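Local coordinates for protein DNA polymerase sliding clamp 2 (Thermococcus kodakarensis, PDB 3LX2) that probably encircles DNA as a homotrimeric ring and serves as a moving platform that tethers the replicative polymerase and other proteins during high-speed replication, at residues L229-V234 / E239-I244; D207-L212 / D216-R221; A134-G139 / E162-K167. All coordinates share one frame; numbering follows the deposited sequence.

Interaction 1 of 3, residues L229-V234 / E239-I244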
ATOM      1  N   LEU A 229     -12.234  14.613  27.240  1.00 49.66           N
ATOM      2  CA  LEU A 229     -12.961  15.090  26.022  1.00 48.45           C
ATOM      3  C   LEU A 229     -12.027  15.326  24.838  1.00 47.57           C
ATOM      4  O   LEU A 229     -10.986  15.947  24.980  1.00 47.55           O
ATOM      5  CB  LEU A 229     -13.810  16.341  26.266  1.00 47.04           C
ATOM      6  CG  LEU A 229     -14.402  17.002  24.983  1.00 49.37           C
ATOM      7  CD1 LEU A 229     -15.541  16.162  24.307  1.00 50.26           C
ATOM      8  CD2 LEU A 229     -14.847  18.496  25.151  1.00 42.96           C
ATOM      9  N   LEU A 230     -12.386  14.782  23.687  1.00 46.74           N
ATOM     10  CA  LEU A 230     -11.767  15.172  22.433  1.00 46.59           C
ATOM     11  C   LEU A 230     -12.940  15.524  21.514  1.00 46.41           C
ATOM     12  O   LEU A 230     -13.854  14.698  21.270  1.00 44.02           O
ATOM     13  CB  LEU A 230     -10.969  14.044  21.792  1.00 46.95           C
ATOM     14  CG  LEU A 230      -9.825  13.288  22.461  1.00 47.14           C
ATOM     15  CD1 LEU A 230      -9.176  12.432  21.424  1.00 42.66           C
ATOM     16  CD2 LEU A 230      -8.794  14.236  23.029  1.00 51.05           C
ATOM     17  N   LYS A 231     -12.890  16.760  21.038  1.00 46.73           N
ATOM     18  CA  LYS A 231     -13.949  17.350  20.260  1.00 48.89           C
ATOM     19  C   LYS A 231     -13.383  17.904  18.948  1.00 49.34           C
ATOM     20  O   LYS A 231     -12.340  18.597  18.938  1.00 48.18           O
ATOM     21  CB  LYS A 231     -14.606  18.455  21.074  1.00 49.02           C
ATOM     22  CG  LYS A 231     -15.613  19.361  20.323  1.00 52.28           C
ATOM     23  CD  LYS A 231     -16.283  20.237  21.388  1.00 56.29           C
ATOM     24  CE  LYS A 231     -17.221  21.249  20.783  1.00 58.25           C
ATOM     25  NZ  LYS A 231     -18.206  21.713  21.804  1.00 56.97           N
ATOM     26  N   TYR A 232     -14.047  17.561  17.849  1.00 49.67           N
ATOM     27  CA  TYR A 232     -13.751  18.222  16.594  1.00 51.75           C
ATOM     28  C   TYR A 232     -14.911  18.943  15.941  1.00 52.14           C
ATOM     29  O   TYR A 232     -16.027  18.407  15.830  1.00 51.56           O
ATOM     30  CB  TYR A 232     -12.936  17.378  15.597  1.00 51.83           C
ATOM     31  CG  TYR A 232     -13.357  15.954  15.200  1.00 56.26           C
ATOM     32  CD1 TYR A 232     -12.885  14.818  15.913  1.00 60.35           C
ATOM     33  CD2 TYR A 232     -14.096  15.715  14.021  1.00 61.42           C
ATOM     34  CE1 TYR A 232     -13.215  13.485  15.507  1.00 62.54           C
ATOM     35  CE2 TYR A 232     -14.422  14.352  13.597  1.00 61.93           C
ATOM     36  CZ  TYR A 232     -13.978  13.263  14.347  1.00 63.57           C
ATOM     37  OH  TYR A 232     -14.267  11.957  13.939  1.00 67.11           O
ATOM     38  N   MET A 233     -14.637  20.183  15.552  1.00 53.64           N
ATOM     39  CA  MET A 233     -15.594  21.029  14.838  1.00 55.38           C
ATOM     40  C   MET A 233     -15.620  20.554  13.413  1.00 56.54           C
ATOM     41  O   MET A 233     -14.575  20.271  12.862  1.00 56.48           O
ATOM     42  CB  MET A 233     -15.157  22.477  14.906  1.00 54.60           C
ATOM     43  CG  MET A 233     -15.197  23.030  16.291  1.00 55.59           C
ATOM     44  SD  MET A 233     -16.677  22.486  17.167  1.00 59.39           S
ATOM     45  CE  MET A 233     -16.766  23.768  18.441  1.00 55.41           C
ATOM     46  N   VAL A 234     -16.801  20.369  12.827  1.00 59.14           N
ATOM     47  CA  VAL A 234     -16.848  19.902  11.405  1.00 61.11           C
ATOM     48  C   VAL A 234     -17.373  21.025  10.515  1.00 61.79           C
ATOM     49  O   VAL A 234     -18.463  21.527  10.711  1.00 62.25           O
ATOM     50  CB  VAL A 234     -17.482  18.481  11.200  1.00 61.11           C
ATOM     51  CG1 VAL A 234     -18.208  18.005  12.444  1.00 61.70           C
ATOM     52  CG2 VAL A 234     -18.369  18.391   9.941  1.00 62.38           C
ATOM     53  N   GLU A 239     -20.315  19.504  15.366  1.00 52.83           N
ATOM     54  CA  GLU A 239     -19.488  19.090  16.506  1.00 50.49           C
ATOM     55  C   GLU A 239     -19.384  17.602  16.471  1.00 47.80           C
ATOM     56  O   GLU A 239     -20.308  16.949  16.116  1.00 45.83           O
ATOM     57  CB  GLU A 239     -20.207  19.413  17.801  1.00 51.65           C
ATOM     58  CG  GLU A 239     -20.163  20.869  18.271  1.00 57.77           C
ATOM     59  CD  GLU A 239     -20.650  21.026  19.722  1.00 63.90           C
ATOM     60  OE1 GLU A 239     -21.126  20.009  20.329  1.00 64.51           O
ATOM     61  OE2 GLU A 239     -20.544  22.166  20.242  1.00 65.00           O
ATOM     62  N   VAL A 240     -18.245  17.069  16.883  1.00 47.21           N
ATOM     63  CA  VAL A 240     -18.085  15.646  17.209  1.00 45.42           C
ATOM     64  C   VAL A 240     -17.229  15.512  18.460  1.00 44.52           C
ATOM     65  O   VAL A 240     -16.091  15.975  18.507  1.00 44.46           O
ATOM     66  CB  VAL A 240     -17.433  14.805  16.086  1.00 45.23           C
ATOM     67  CG1 VAL A 240     -17.450  13.338  16.471  1.00 42.65           C
ATOM     68  CG2 VAL A 240     -18.152  14.977  14.812  1.00 45.01           C
ATOM     69  N   SER A 241     -17.794  14.826  19.439  1.00 43.75           N
ATOM     70  CA  SER A 241     -17.322  14.795  20.808  1.00 42.80           C
ATOM     71  C   SER A 241     -17.263  13.376  21.272  1.00 41.72           C
ATOM     72  O   SER A 241     -18.230  12.638  21.139  1.00 41.72           O
ATOM     73  CB  SER A 241     -18.326  15.496  21.704  1.00 43.12           C
ATOM     74  OG  SER A 241     -18.460  16.853  21.325  1.00 46.07           O
ATOM     75  N   PHE A 242     -16.109  13.009  21.795  1.00 40.69           N
ATOM     76  CA  PHE A 242     -15.900  11.765  22.486  1.00 40.31           C
ATOM     77  C   PHE A 242     -15.528  12.002  23.967  1.00 40.55           C
ATOM     78  O   PHE A 242     -14.643  12.823  24.313  1.00 38.85           O
ATOM     79  CB  PHE A 242     -14.787  10.971  21.810  1.00 40.03           C
ATOM     80  CG  PHE A 242     -15.100  10.526  20.392  1.00 40.06           C
ATOM     81  CD1 PHE A 242     -15.755   9.331  20.157  1.00 40.54           C
ATOM     82  CD2 PHE A 242     -14.703  11.292  19.289  1.00 40.63           C
ATOM     83  CE1 PHE A 242     -16.014   8.885  18.825  1.00 42.45           C
ATOM     84  CE2 PHE A 242     -14.971  10.856  17.977  1.00 42.29           C
ATOM     85  CZ  PHE A 242     -15.639   9.651  17.748  1.00 37.42           C
ATOM     86  N   LEU A 243     -16.238  11.310  24.849  1.00 40.98           N
ATOM     87  CA  LEU A 243     -15.769  11.204  26.237  1.00 41.41           C
ATOM     88  C   LEU A 243     -15.135   9.844  26.426  1.00 42.02           C
ATOM     89  O   LEU A 243     -15.719   8.816  26.038  1.00 41.86           O
ATOM     90  CB  LEU A 243     -16.900  11.430  27.225  1.00 41.71           C
ATOM     91  CG  LEU A 243     -17.697  12.728  27.115  1.00 39.33           C
ATOM     92  CD1 LEU A 243     -18.897  12.641  28.040  1.00 42.44           C
ATOM     93  CD2 LEU A 243     -16.935  13.958  27.432  1.00 39.79           C
ATOM     94  N   ILE A 244     -13.917   9.837  26.954  1.00 43.08           N
ATOM     95  CA  ILE A 244     -13.212   8.572  27.160  1.00 43.77           C
ATOM     96  C   ILE A 244     -12.945   8.395  28.651  1.00 45.36           C
ATOM     97  O   ILE A 244     -12.273   9.229  29.278  1.00 44.23           O
ATOM     98  CB  ILE A 244     -11.860   8.490  26.452  1.00 43.32           C
ATOM     99  CG1 ILE A 244     -11.992   8.746  24.947  1.00 43.28           C
ATOM    100  CG2 ILE A 244     -11.213   7.068  26.692  1.00 41.48           C
ATOM    101  CD1 ILE A 244     -11.748  10.175  24.535  1.00 39.78           C
TER

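Interaction 2 of 3, residues D207-L212 / D216-R221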
ATOM      1  N   ASP A 207      -7.964   5.306  17.533  1.00 44.22           N
ATOM      2  CA  ASP A 207      -9.124   5.069  16.676  1.00 44.92           C
ATOM      3  C   ASP A 207      -9.994   6.323  16.495  1.00 45.55           C
ATOM      4  O   ASP A 207     -10.590   6.526  15.434  1.00 46.56           O
ATOM      5  CB  ASP A 207      -9.980   3.907  17.198  1.00 43.95           C
ATOM      6  CG  ASP A 207      -9.440   2.532  16.795  1.00 43.66           C
ATOM      7  OD1 ASP A 207      -8.613   2.423  15.859  1.00 43.16           O
ATOM      8  OD2 ASP A 207      -9.881   1.533  17.401  1.00 48.23           O
ATOM      9  N   ILE A 208     -10.029   7.177  17.508  1.00 45.54           N
ATOM     10  CA  ILE A 208     -10.751   8.437  17.431  1.00 46.09           C
ATOM     11  C   ILE A 208     -10.070   9.377  16.420  1.00 46.92           C
ATOM     12  O   ILE A 208     -10.752   9.948  15.601  1.00 47.97           O
ATOM     13  CB  ILE A 208     -10.864   9.115  18.835  1.00 45.41           C
ATOM     14  CG1 ILE A 208     -11.702   8.257  19.791  1.00 47.08           C
ATOM     15  CG2 ILE A 208     -11.360  10.589  18.733  1.00 44.47           C
ATOM     16  CD1 ILE A 208     -11.838   8.796  21.247  1.00 44.73           C
ATOM     17  N   LEU A 209      -8.741   9.514  16.500  1.00 47.34           N
ATOM     18  CA  LEU A 209      -7.912  10.489  15.746  1.00 47.16           C
ATOM     19  C   LEU A 209      -7.525  10.066  14.331  1.00 47.62           C
ATOM     20  O   LEU A 209      -6.972  10.853  13.584  1.00 47.16           O
ATOM     21  CB  LEU A 209      -6.606  10.793  16.522  1.00 46.32           C
ATOM     22  CG  LEU A 209      -6.705  11.339  17.980  1.00 47.21           C
ATOM     23  CD1 LEU A 209      -5.376  11.214  18.801  1.00 38.95           C
ATOM     24  CD2 LEU A 209      -7.307  12.789  18.067  1.00 43.36           C
ATOM     25  N   ARG A 210      -7.796   8.831  13.943  1.00 48.52           N
ATOM     26  CA  ARG A 210      -7.304   8.365  12.630  1.00 49.64           C
ATOM     27  C   ARG A 210      -7.920   9.019  11.401  1.00 49.04           C
ATOM     28  O   ARG A 210      -7.212   9.267  10.451  1.00 49.10           O
ATOM     29  CB  ARG A 210      -7.370   6.860  12.512  1.00 50.41           C
ATOM     30  CG  ARG A 210      -6.710   6.294  11.257  1.00 55.12           C
ATOM     31  CD  ARG A 210      -6.814   4.732  11.243  1.00 59.43           C
ATOM     32  NE  ARG A 210      -5.818   4.122  12.125  1.00 63.09           N
ATOM     33  CZ  ARG A 210      -6.080   3.475  13.261  1.00 65.25           C
ATOM     34  NH1 ARG A 210      -7.331   3.328  13.705  1.00 62.10           N
ATOM     35  NH2 ARG A 210      -5.068   2.951  13.951  1.00 67.47           N
ATOM     36  N   SER A 211      -9.219   9.288  11.398  1.00 49.15           N
ATOM     37  CA  SER A 211      -9.854   9.996  10.249  1.00 49.68           C
ATOM     38  C   SER A 211      -9.374  11.447  10.011  1.00 49.68           C
ATOM     39  O   SER A 211      -9.195  11.849   8.879  1.00 50.13           O
ATOM     40  CB  SER A 211     -11.379  10.018  10.371  1.00 49.82           C
ATOM     41  OG  SER A 211     -11.928   8.753  10.081  1.00 50.82           O
ATOM     42  N   LEU A 212      -9.144  12.197  11.075  1.00 48.77           N
ATOM     43  CA  LEU A 212      -8.738  13.587  10.987  1.00 48.79           C
ATOM     44  C   LEU A 212      -7.432  13.815  10.219  1.00 48.48           C
ATOM     45  O   LEU A 212      -6.520  12.959  10.221  1.00 48.21           O
ATOM     46  CB  LEU A 212      -8.592  14.149  12.409  1.00 48.64           C
ATOM     47  CG  LEU A 212      -9.859  14.088  13.257  1.00 47.90           C
ATOM     48  CD1 LEU A 212      -9.507  14.724  14.534  1.00 50.00           C
ATOM     49  CD2 LEU A 212     -11.016  14.843  12.571  1.00 47.08           C
ATOM     50  N   ASP A 216      -6.309  19.516  11.064  1.00 47.69           N
ATOM     51  CA  ASP A 216      -7.511  19.671  11.935  1.00 48.70           C
ATOM     52  C   ASP A 216      -7.209  20.041  13.398  1.00 49.26           C
ATOM     53  O   ASP A 216      -6.410  19.399  14.109  1.00 50.54           O
ATOM     54  CB  ASP A 216      -8.418  18.426  11.901  1.00 48.17           C
ATOM     55  CG  ASP A 216      -8.904  18.075  10.487  1.00 49.55           C
ATOM     56  OD1 ASP A 216      -8.988  18.982   9.630  1.00 54.29           O
ATOM     57  OD2 ASP A 216      -9.176  16.893  10.212  1.00 49.32           O
ATOM     58  N   GLU A 217      -7.861  21.086  13.855  1.00 49.34           N
ATOM     59  CA  GLU A 217      -7.855  21.420  15.255  1.00 50.20           C
ATOM     60  C   GLU A 217      -8.723  20.435  16.048  1.00 50.20           C
ATOM     61  O   GLU A 217      -9.810  20.017  15.592  1.00 49.98           O
ATOM     62  CB  GLU A 217      -8.337  22.840  15.454  1.00 50.75           C
ATOM     63  CG  GLU A 217      -7.384  23.861  14.821  1.00 54.22           C
ATOM     64  CD  GLU A 217      -7.851  25.323  14.909  1.00 58.14           C
ATOM     65  OE1 GLU A 217      -8.529  25.728  15.896  1.00 56.34           O
ATOM     66  OE2 GLU A 217      -7.505  26.068  13.958  1.00 60.76           O
ATOM     67  N   VAL A 218      -8.183  20.037  17.206  1.00 49.18           N
ATOM     68  CA  VAL A 218      -8.845  19.172  18.126  1.00 47.75           C
ATOM     69  C   VAL A 218      -8.827  19.863  19.457  1.00 48.24           C
ATOM     70  O   VAL A 218      -7.789  20.292  19.917  1.00 48.16           O
ATOM     71  CB  VAL A 218      -8.071  17.853  18.356  1.00 47.84           C
ATOM     72  CG1 VAL A 218      -8.776  16.985  19.462  1.00 43.21           C
ATOM     73  CG2 VAL A 218      -7.823  17.094  17.026  1.00 47.46           C
ATOM     74  N   ILE A 219      -9.984  19.882  20.099  1.00 48.71           N
ATOM     75  CA  ILE A 219     -10.168  20.432  21.425  1.00 49.27           C
ATOM     76  C   ILE A 219     -10.074  19.309  22.470  1.00 49.94           C
ATOM     77  O   ILE A 219     -10.681  18.267  22.318  1.00 48.05           O
ATOM     78  CB  ILE A 219     -11.564  21.131  21.497  1.00 49.11           C
ATOM     79  CG1 ILE A 219     -11.575  22.344  20.542  1.00 49.59           C
ATOM     80  CG2 ILE A 219     -11.987  21.432  22.965  1.00 46.32           C
ATOM     81  CD1 ILE A 219     -12.906  23.151  20.491  1.00 49.04           C
ATOM     82  N   ILE A 220      -9.332  19.570  23.541  1.00 51.83           N
ATOM     83  CA  ILE A 220      -9.086  18.598  24.605  1.00 54.49           C
ATOM     84  C   ILE A 220      -9.503  19.172  25.941  1.00 55.63           C
ATOM     85  O   ILE A 220      -9.275  20.335  26.174  1.00 56.06           O
ATOM     86  CB  ILE A 220      -7.611  18.292  24.707  1.00 54.52           C
ATOM     87  CG1 ILE A 220      -7.131  17.557  23.478  1.00 55.18           C
ATOM     88  CG2 ILE A 220      -7.321  17.431  25.937  1.00 57.22           C
ATOM     89  CD1 ILE A 220      -5.618  17.602  23.380  1.00 58.97           C
ATOM     90  N   ARG A 221     -10.118  18.371  26.812  1.00 57.82           N
ATOM     91  CA  ARG A 221     -10.421  18.797  28.202  1.00 60.05           C
ATOM     92  C   ARG A 221     -10.211  17.605  29.117  1.00 61.05           C
ATOM     93  O   ARG A 221     -10.551  16.483  28.713  1.00 61.69           O
ATOM     94  CB  ARG A 221     -11.859  19.302  28.327  1.00 60.17           C
ATOM     95  CG  ARG A 221     -12.166  20.619  27.607  1.00 63.35           C
ATOM     96  CD  ARG A 221     -13.636  21.058  27.813  1.00 68.69           C
ATOM     97  NE  ARG A 221     -13.828  22.509  27.636  1.00 75.36           N
ATOM     98  CZ  ARG A 221     -14.428  23.097  26.586  1.00 78.12           C
ATOM     99  NH1 ARG A 221     -14.929  22.368  25.572  1.00 77.09           N
ATOM    100  NH2 ARG A 221     -14.542  24.430  26.558  1.00 77.17           N
TER

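Interaction 3 of 3, residues A134-G139 / E162-K167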
ATOM      1  N   ALA A 134      -7.259  22.473  26.140  1.00 49.04           N
ATOM      2  CA  ALA A 134      -6.241  22.829  25.190  1.00 47.05           C
ATOM      3  C   ALA A 134      -6.788  22.726  23.804  1.00 46.34           C
ATOM      4  O   ALA A 134      -7.822  22.125  23.623  1.00 47.15           O
ATOM      5  CB  ALA A 134      -5.047  21.951  25.356  1.00 46.50           C
ATOM      6  N   VAL A 135      -6.124  23.349  22.838  1.00 45.53           N
ATOM      7  CA  VAL A 135      -6.430  23.128  21.429  1.00 45.43           C
ATOM      8  C   VAL A 135      -5.109  22.707  20.835  1.00 46.63           C
ATOM      9  O   VAL A 135      -4.094  23.391  21.006  1.00 47.29           O
ATOM     10  CB  VAL A 135      -6.925  24.405  20.658  1.00 45.20           C
ATOM     11  CG1 VAL A 135      -7.477  24.015  19.285  1.00 43.62           C
ATOM     12  CG2 VAL A 135      -8.000  25.164  21.447  1.00 41.91           C
ATOM     13  N   VAL A 136      -5.113  21.590  20.125  1.00 46.61           N
ATOM     14  CA  VAL A 136      -3.884  21.037  19.632  1.00 47.54           C
ATOM     15  C   VAL A 136      -4.181  20.658  18.236  1.00 47.34           C
ATOM     16  O   VAL A 136      -5.359  20.568  17.880  1.00 49.37           O
ATOM     17  CB  VAL A 136      -3.520  19.743  20.378  1.00 47.57           C
ATOM     18  CG1 VAL A 136      -3.380  19.987  21.832  1.00 45.28           C
ATOM     19  CG2 VAL A 136      -4.626  18.695  20.127  1.00 50.82           C
ATOM     20  N   LEU A 137      -3.139  20.413  17.459  1.00 46.60           N
ATOM     21  CA  LEU A 137      -3.275  19.927  16.095  1.00 47.40           C
ATOM     22  C   LEU A 137      -3.362  18.414  16.099  1.00 47.67           C
ATOM     23  O   LEU A 137      -2.670  17.753  16.880  1.00 48.43           O
ATOM     24  CB  LEU A 137      -2.076  20.354  15.255  1.00 48.08           C
ATOM     25  CG  LEU A 137      -1.887  21.791  14.721  1.00 50.67           C
ATOM     26  CD1 LEU A 137      -0.641  21.827  13.914  1.00 51.44           C
ATOM     27  CD2 LEU A 137      -3.085  22.208  13.827  1.00 52.90           C
ATOM     28  N   ALA A 138      -4.167  17.853  15.206  1.00 47.02           N
ATOM     29  CA  ALA A 138      -4.423  16.404  15.199  1.00 47.18           C
ATOM     30  C   ALA A 138      -3.164  15.574  15.041  1.00 47.95           C
ATOM     31  O   ALA A 138      -3.029  14.514  15.685  1.00 47.01           O
ATOM     32  CB  ALA A 138      -5.445  16.035  14.115  1.00 46.74           C
ATOM     33  N   GLY A 139      -2.251  16.079  14.188  1.00 48.30           N
ATOM     34  CA  GLY A 139      -0.949  15.455  13.899  1.00 48.83           C
ATOM     35  C   GLY A 139      -0.087  15.359  15.136  1.00 49.60           C
ATOM     36  O   GLY A 139       0.625  14.386  15.333  1.00 49.19           O
ATOM     37  N   GLU A 162       1.899  26.133  31.495  1.00 60.42           N
ATOM     38  CA  GLU A 162       2.823  26.352  30.366  1.00 60.31           C
ATOM     39  C   GLU A 162       3.082  25.062  29.620  1.00 59.25           C
ATOM     40  O   GLU A 162       3.749  25.075  28.577  1.00 59.15           O
ATOM     41  CB  GLU A 162       4.202  26.872  30.826  1.00 61.54           C
ATOM     42  CG  GLU A 162       4.272  28.244  31.534  1.00 64.13           C
ATOM     43  CD  GLU A 162       3.914  28.179  33.025  1.00 67.45           C
ATOM     44  OE1 GLU A 162       3.853  27.057  33.612  1.00 66.30           O
ATOM     45  OE2 GLU A 162       3.682  29.275  33.598  1.00 69.95           O
ATOM     46  N   LYS A 163       2.572  23.954  30.160  1.00 58.39           N
ATOM     47  CA  LYS A 163       3.064  22.643  29.777  1.00 57.93           C
ATOM     48  C   LYS A 163       1.979  21.584  29.534  1.00 56.99           C
ATOM     49  O   LYS A 163       1.223  21.202  30.468  1.00 57.03           O
ATOM     50  CB  LYS A 163       4.086  22.139  30.812  1.00 58.02           C
ATOM     51  CG  LYS A 163       5.332  21.461  30.195  1.00 60.16           C
ATOM     52  CD  LYS A 163       6.435  21.210  31.262  1.00 62.52           C
ATOM     53  CE  LYS A 163       7.838  21.669  30.779  1.00 63.95           C
ATOM     54  NZ  LYS A 163       8.816  21.817  31.917  1.00 65.48           N
ATOM     55  N   LEU A 164       1.939  21.103  28.285  1.00 55.41           N
ATOM     56  CA  LEU A 164       1.091  19.975  27.904  1.00 54.09           C
ATOM     57  C   LEU A 164       1.972  18.797  27.544  1.00 53.47           C
ATOM     58  O   LEU A 164       2.725  18.836  26.561  1.00 52.77           O
ATOM     59  CB  LEU A 164       0.156  20.332  26.726  1.00 53.77           C
ATOM     60  CG  LEU A 164      -0.872  19.238  26.351  1.00 52.22           C
ATOM     61  CD1 LEU A 164      -1.978  19.133  27.351  1.00 46.11           C
ATOM     62  CD2 LEU A 164      -1.466  19.475  24.978  1.00 50.76           C
ATOM     63  N   THR A 165       1.861  17.747  28.340  1.00 52.89           N
ATOM     64  CA  THR A 165       2.763  16.616  28.244  1.00 53.17           C
ATOM     65  C   THR A 165       1.974  15.311  28.119  1.00 52.87           C
ATOM     66  O   THR A 165       1.072  15.088  28.928  1.00 53.81           O
ATOM     67  CB  THR A 165       3.612  16.496  29.553  1.00 54.10           C
ATOM     68  OG1 THR A 165       4.245  17.754  29.896  1.00 54.38           O
ATOM     69  CG2 THR A 165       4.666  15.380  29.409  1.00 54.28           C
ATOM     70  N   PHE A 166       2.320  14.459  27.145  1.00 51.29           N
ATOM     71  CA  PHE A 166       1.760  13.115  26.992  1.00 51.00           C
ATOM     72  C   PHE A 166       2.777  11.968  27.220  1.00 50.59           C
ATOM     73  O   PHE A 166       3.708  11.793  26.432  1.00 49.62           O
ATOM     74  CB  PHE A 166       1.252  12.956  25.583  1.00 51.44           C
ATOM     75  CG  PHE A 166       0.407  14.068  25.133  1.00 53.93           C
ATOM     76  CD1 PHE A 166      -0.942  14.109  25.480  1.00 52.70           C
ATOM     77  CD2 PHE A 166       0.951  15.094  24.357  1.00 54.23           C
ATOM     78  CE1 PHE A 166      -1.743  15.159  25.058  1.00 53.70           C
ATOM     79  CE2 PHE A 166       0.155  16.127  23.931  1.00 53.63           C
ATOM     80  CZ  PHE A 166      -1.198  16.159  24.285  1.00 53.42           C
ATOM     81  N   LYS A 167       2.592  11.180  28.276  1.00 49.90           N
ATOM     82  CA  LYS A 167       3.598  10.182  28.633  1.00 49.38           C
ATOM     83  C   LYS A 167       3.033   8.838  28.933  1.00 48.19           C
ATOM     84  O   LYS A 167       1.898   8.679  29.361  1.00 46.35           O
ATOM     85  CB  LYS A 167       4.495  10.621  29.793  1.00 49.71           C
ATOM     86  CG  LYS A 167       3.948  10.428  31.212  1.00 53.31           C
ATOM     87  CD  LYS A 167       4.816  11.262  32.234  1.00 59.82           C
ATOM     88  CE  LYS A 167       4.994  10.564  33.636  1.00 63.31           C
ATOM     89  NZ  LYS A 167       5.217  11.553  34.795  1.00 63.57           N
TER

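Interaction 1 of 3, residues L229-V234 / E239-I244
L230 and F242 form a hydrogen-bonded antiparallel pair: L230 N reaches F242 O at 3.1 Å, and F242 N returns to L230 O at 2.9 Å. Two residues on, Y232 and V240 repeat the pattern, with Y232 N to V240 O at 2.7 Å; the return bond from V240 N to Y232 O is more bent (N-H...O 138°). CA-H...O contacts fill the intervening positions, the shortest from K231 CA to V240 O.

Apolar packing lies on the face carrying L230, Y232, V240 and F242. The Y232 ring, swung between backbone N and carbonyl carbon (chi1 52°), lays one face over V240, whose CB sits 4.0 Å from the ring centroid in a CH-pi contact. Y232 CE1 also meets F242 CE2, 4.0 Å away, near the plane of the F242 ring. V240 CG2 continues the packing to V234 CG1.

The other face is mixed. At one end L229 CD1 meets L243 CD2 at 4.1 Å; toward the other, K231, extended throughout, brings NZ to 2.8 Å from E239 OE2, a salt bridge whose hydrogen bond is weak. The M233 side chain lies alongside that of E239, SD nearest CG.

Helices 10-21 and 202-209 cover the aromatic face. The hairpin 228-244 is thus apolar beneath the helices, while its second face passes from a leucine pair to a partly exposed ion pair, which probably adds less stability than a buried one would.

Interaction 2 of 3, residues D207-L212 / D216-R221
L212 lays its side chain across D216 and on toward V218, its two branches dividing the work. CD1 meets V218 CG2 at 3.8 Å, while CD2 lies 3.6 Å from D216 OD2. The same carboxylate oxygen comes within 3.4 Å of L212 CA, so the acid rests against the backbone as well as the side chain of the leucine. Its stronger partner is the backbone N of A213, from which OD2 accepts a hydrogen bond; this tie fixes the carboxylate at the start of the turn leading from L212 to D216. V218 CG2, anti to its carbonyl carbon, points at the leucines and just reaches L209 CD2 at 4.5 Å, a loose contact. The carbonyl of L212 accepts a hydrogen bond from K142 NZ. Together, the hydrogen bond from A213 N to D216 OD2 and the packing of L212 on V218 close the turn from helix 202-209 into strand 217-222. Around it, L209 packs also against L141 and V145 of helix 138-151, L212 against Y232 of strand 228-234, and V218 against V136 of strand 132-137.

Interaction 3 of 3, residues A134-G139 / E162-K167
V136 and L164 make the tight part of this contact, with CG1 of the valine 3.7 Å from CD2 of the leucine. The two side chains cross at about a right angle, meeting through one methyl of each. L164 has CG anti to its backbone N, and chi1 and chi2 (-174° and 73°) together carry CD2 to V136 CG1. V136 has CG1 anti to its carbonyl carbon (chi1 -59°), turning that methyl to the leucine. Both residues are buried, and L186 of strand 186-191 packs on each of them.

The two strands belong to different sheets of the PCNA fold: 132-137 to the long sheet that spans the subunit, 164-169 to the four-stranded sheet it forms with 154-159, 174-179 and 196-201. The backbones are far apart, 8.3 Å between the CA atoms of A134 and L164, and side chains alone bridge them. The area buried between the segments is correspondingly small, 91 Å² with both sides summed.

The loose part lies at A134, whose CB is 4.4 Å from that same L164 CD2 and also packs on L189 of strand 186-191. Here the short alanine offers a single methyl, and the leucine reaches it with the branch already pressed on V136. The start of the second segment, E162 and K163, is exposed to solvent, in contrast to the buried L164 that follows directly.

All three contacts lie in the C-terminal half of the chain. Along it, interaction 3 closes first, then interaction 2, then interaction 1. Strands 132-137, 217-222, 228-234 and 238-244 are successive neighbours in the long antiparallel sheet, so all three share it. Centres of interactions 1 and 2 are about 7 Å apart, joined by backbone hydrogen bonds between 217-222 and 228-234 and by Y232 packing on L212. Interactions 2 and 3, about 11 Å apart, meet through backbone hydrogen bonds between 217-222 and 132-137. Interactions 1 and 3 do not touch. Strand 238-244 pairs onward with 47-54, making both halves of the ring subunit one continuous body, whereas interaction 3 packs the long sheet against the separate four-stranded sheet.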